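PDB 1XKY: dihydrodipicolinate synthase from Bacillus anthracis, which probably catalyses the condensation of pyruvate with aspartate semialdehyde that opens the lysine branch of biosynthesis, as in other dihydrodipicolinate synthases. Local coordinates for residues A[34-37]-A[38-42]; A[182-185]-A[186-190]. One frame throughout, in Å; residues are numbered along the deposited sequence.

Contact 1: A[34-37]-A[38-42]; sequences KTTK and LVNYL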
# COMPACT_ATOMS: atom_id res chain seq x y z
N LYS A 34 -12.58 19.12 -34.74
CA LYS A 34 -11.97 17.84 -34.36
C LYS A 34 -12.88 17.05 -33.41
O LYS A 34 -12.94 15.82 -33.49
CB LYS A 34 -10.59 18.05 -33.72
CG LYS A 34 -9.52 18.49 -34.71
CD LYS A 34 -8.17 18.77 -34.05
CE LYS A 34 -7.05 18.81 -35.12
NZ LYS A 34 -5.67 18.77 -34.52
N THR A 35 -13.58 17.75 -32.53
CA THR A 35 -14.55 17.10 -31.64
C THR A 35 -15.66 16.43 -32.46
O THR A 35 -16.01 15.29 -32.20
CB THR A 35 -15.14 18.10 -30.62
OG1 THR A 35 -14.09 18.70 -29.86
CG2 THR A 35 -16.10 17.40 -29.67
N THR A 36 -16.18 17.13 -33.46
CA THR A 36 -17.19 16.56 -34.35
C THR A 36 -16.67 15.28 -35.00
O THR A 36 -17.33 14.24 -34.97
CB THR A 36 -17.65 17.58 -35.42
OG1 THR A 36 -18.15 18.75 -34.77
CG2 THR A 36 -18.73 16.99 -36.33
N LYS A 37 -15.46 15.35 -35.56
CA LYS A 37 -14.85 14.18 -36.17
C LYS A 37 -14.73 13.02 -35.18
O LYS A 37 -15.06 11.87 -35.50
CB LYS A 37 -13.47 14.52 -36.75
CG LYS A 37 -12.91 13.43 -37.66
CD LYS A 37 -11.43 13.66 -37.99
CE LYS A 37 -11.20 14.72 -39.06
NZ LYS A 37 -11.04 16.09 -38.49
N LEU A 38 -14.27 13.33 -33.97
CA LEU A 38 -14.04 12.31 -32.94
C LEU A 38 -15.34 11.65 -32.49
O LEU A 38 -15.39 10.43 -32.34
CB LEU A 38 -13.32 12.91 -31.72
CG LEU A 38 -13.13 11.96 -30.53
CD1 LEU A 38 -12.27 10.78 -30.93
CD2 LEU A 38 -12.50 12.69 -29.35
N VAL A 39 -16.37 12.45 -32.24
CA VAL A 39 -17.68 11.93 -31.82
C VAL A 39 -18.24 10.96 -32.86
O VAL A 39 -18.69 9.86 -32.51
CB VAL A 39 -18.69 13.07 -31.55
CG1 VAL A 39 -20.10 12.52 -31.40
CG2 VAL A 39 -18.29 13.85 -30.29
N ASN A 40 -18.19 11.35 -34.13
CA ASN A 40 -18.70 10.48 -35.20
C ASN A 40 -17.90 9.19 -35.34
O ASN A 40 -18.48 8.10 -35.53
CB ASN A 40 -18.74 11.24 -36.52
CG ASN A 40 -19.90 12.22 -36.58
OD1 ASN A 40 -21.04 11.85 -36.28
ND2 ASN A 40 -19.63 13.46 -36.95
N TYR A 41 -16.58 9.32 -35.23
CA TYR A 41 -15.70 8.16 -35.22
C TYR A 41 -16.08 7.16 -34.10
O TYR A 41 -16.25 5.96 -34.35
CB TYR A 41 -14.23 8.59 -35.09
CG TYR A 41 -13.32 7.41 -34.80
CD1 TYR A 41 -12.81 6.63 -35.83
CD2 TYR A 41 -13.01 7.06 -33.49
CE1 TYR A 41 -12.00 5.53 -35.57
CE2 TYR A 41 -12.19 5.96 -33.21
CZ TYR A 41 -11.69 5.20 -34.26
OH TYR A 41 -10.88 4.10 -33.98
N LEU A 42 -16.23 7.66 -32.88
CA LEU A 42 -16.54 6.78 -31.75
C LEU A 42 -17.85 6.03 -31.96
O LEU A 42 -17.91 4.81 -31.77
CB LEU A 42 -16.58 7.57 -30.43
CG LEU A 42 -15.23 8.14 -29.98
CD1 LEU A 42 -15.42 9.03 -28.75
CD2 LEU A 42 -14.22 7.04 -29.73
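Thr36 and Asn40 sit one helical turn apart and run side by side. The methyl CG2 of Thr36 lies 3.7 Å from ND2 of Asn40. Thr36 has this methyl anti to its own N, while OG1 (chi1 -58°) stays beside that N. The hydroxyl is thereby left for the backbone O of Phe32 and for His73. The amide of Asn40 folds back along the helix, with CG beside the backbone N (chi1 -75°). This brings ND2 to 3.1 Å from the backbone O of Thr36. Asn40 N donates to Thr36 O. At the other end of the amide, OD1 accepts from Arg81.

Thr35 and Val39 form the next pair. Their CG2 methyls are 4.2 Å apart, and CG2 of Val39 also lies 3.3 Å from Thr35 O. Val39 N donates to that same oxygen at 2.9 Å. Thr35 and Val39 both rest on helix 64-78. Leu38 N and Tyr41 N bond to Lys34 O and Lys37 O, and CB of Leu38 lies 3.4 Å from Lys34 O. Lys34 sends its ammonium outward to a salt bridge with Asp273. This is regular i to i+4 alpha-helix bonding, in the helix of the first beta-alpha-beta unit of a TIM barrel.

Contact 2: A[182-185]-A[186-190]; sequences TEII and EKTAD. With K (potassium ion), chain E.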
# COMPACT_ATOMS: atom_id res chain seq x y z
N THR A 182 -18.95 -7.04 -7.20
CA THR A 182 -19.87 -8.16 -6.96
C THR A 182 -20.92 -7.80 -5.91
O THR A 182 -22.10 -8.06 -6.10
CB THR A 182 -19.13 -9.45 -6.47
OG1 THR A 182 -18.32 -9.98 -7.53
CG2 THR A 182 -20.11 -10.51 -6.01
N GLU A 183 -20.46 -7.21 -4.81
CA GLU A 183 -21.33 -6.89 -3.70
C GLU A 183 -22.32 -5.77 -4.03
O GLU A 183 -23.49 -5.82 -3.64
CB GLU A 183 -20.48 -6.50 -2.48
CG GLU A 183 -21.23 -6.54 -1.17
CD GLU A 183 -20.35 -6.15 0.01
OE1 GLU A 183 -19.12 -6.32 -0.11
OE2 GLU A 183 -20.89 -5.68 1.03
N ILE A 184 -21.84 -4.75 -4.75
CA ILE A 184 -22.69 -3.65 -5.20
C ILE A 184 -23.77 -4.19 -6.13
O ILE A 184 -24.94 -3.85 -5.98
CB ILE A 184 -21.88 -2.55 -5.94
CG1 ILE A 184 -20.91 -1.85 -4.97
CG2 ILE A 184 -22.83 -1.52 -6.58
CD1 ILE A 184 -19.86 -0.99 -5.65
N ILE A 185 -23.36 -5.03 -7.08
CA ILE A 185 -24.28 -5.65 -8.03
C ILE A 185 -25.36 -6.42 -7.26
O ILE A 185 -26.55 -6.26 -7.53
CB ILE A 185 -23.55 -6.59 -9.04
CG1 ILE A 185 -22.68 -5.77 -10.00
CG2 ILE A 185 -24.57 -7.43 -9.84
CD1 ILE A 185 -21.54 -6.55 -10.64
N GLU A 186 -24.94 -7.22 -6.29
CA GLU A 186 -25.85 -8.05 -5.51
C GLU A 186 -26.84 -7.22 -4.69
O GLU A 186 -28.04 -7.49 -4.69
CB GLU A 186 -25.03 -8.94 -4.58
CG GLU A 186 -25.81 -9.95 -3.75
CD GLU A 186 -24.90 -10.87 -2.95
OE1 GLU A 186 -25.39 -11.85 -2.36
OE2 GLU A 186 -23.66 -10.61 -2.93
N LYS A 187 -26.33 -6.20 -4.02
CA LYS A 187 -27.10 -5.47 -3.02
C LYS A 187 -27.97 -4.33 -3.56
O LYS A 187 -28.82 -3.81 -2.83
CB LYS A 187 -26.17 -4.93 -1.93
CG LYS A 187 -25.59 -6.03 -1.05
CD LYS A 187 -24.62 -5.48 -0.03
CE LYS A 187 -24.30 -6.51 1.04
NZ LYS A 187 -25.39 -6.53 2.06
N THR A 188 -27.76 -3.95 -4.82
CA THR A 188 -28.56 -2.91 -5.46
C THR A 188 -29.66 -3.54 -6.31
O THR A 188 -29.57 -4.71 -6.67
CB THR A 188 -27.67 -1.97 -6.33
OG1 THR A 188 -26.98 -2.73 -7.33
CG2 THR A 188 -26.65 -1.23 -5.48
N ALA A 189 -30.68 -2.75 -6.63
CA ALA A 189 -31.79 -3.21 -7.48
C ALA A 189 -31.36 -3.53 -8.92
O ALA A 189 -30.30 -3.09 -9.38
CB ALA A 189 -32.90 -2.16 -7.50
N ASP A 190 -32.19 -4.29 -9.63
CA ASP A 190 -31.88 -4.68 -11.02
C ASP A 190 -31.67 -3.48 -11.93
O ASP A 190 -30.96 -3.58 -12.93
CB ASP A 190 -33.00 -5.55 -11.60
CG ASP A 190 -33.08 -6.93 -10.96
OD1 ASP A 190 -32.13 -7.33 -10.23
OD2 ASP A 190 -34.10 -7.62 -11.19
K K E . -27.94 -4.52 -9.27
O HOH W 1 -29.36 -6.76 -9.62
O HOH W 2 -25.68 -3.71 -10.68
O HOH W 3 -28.29 -5.72 -12.14
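Ile184 O is gripped twice by Thr188, by its hydroxyl and by its backbone N. OG1 donates to it at 2.7 Å and N at 3.1 Å, from opposite faces of the carbonyl plane. The hydrogen bond from Thr188 N is bent, with an angle of 135° at the hydrogen. Thr188 holds OG1 between its own N and carbonyl carbon (chi1 58°), which lets the hydroxyl turn back to the helix. Thr188 OG1 also binds the potassium ion, at 2.8 Å, while its proton goes to Ile184 O. Thr188 CG2 meanwhile lies alongside CG2 of Ile184, at 4.0 Å.

Ile185 O and Ala189 O each reach the potassium ion at 2.8 Å, and Thr188 O is a longer ligand. Three waters and Phe192 O complete the shell. Water 1 also donates to OD1 of Asp190, a second-shell carboxylate. Lys187 runs beside Glu183, one turn earlier in the helix, its CE 3.5 Å from OE2. The charged ends stay apart, with NZ 4.7 Å from Glu183 OE2. Thr188 is the first residue to leave helical angles, so the arrangement is a helix C-terminus where one helix carbonyl, Ile185 O, joins the Thr188 hydroxyl and the carbonyls of the following loop in a potassium site.

Overall arrangement
Contacts 1 and 2 each lie within one outer helix of the same TIM barrel. Contact 1 belongs to helix 32-44, between strands 16-19 and 49-52. Contact 2 ends helix 178-187, between strands 168-173 and 193-196. The two lie on opposite sides of the chain's centre. Their centres are 35 Å apart and their nearest atoms about 24 Å, so they do not touch. Only contact 2 holds a bound ion. Another potassium ion, probably the one held by Ser163, Ile165 and Ile168, lies about 8 Å from the Thr188 side chain. Contact 2 also meets a second subunit, through Thr182 and Glu186, whereas no other chain of the assembly touches contact 1.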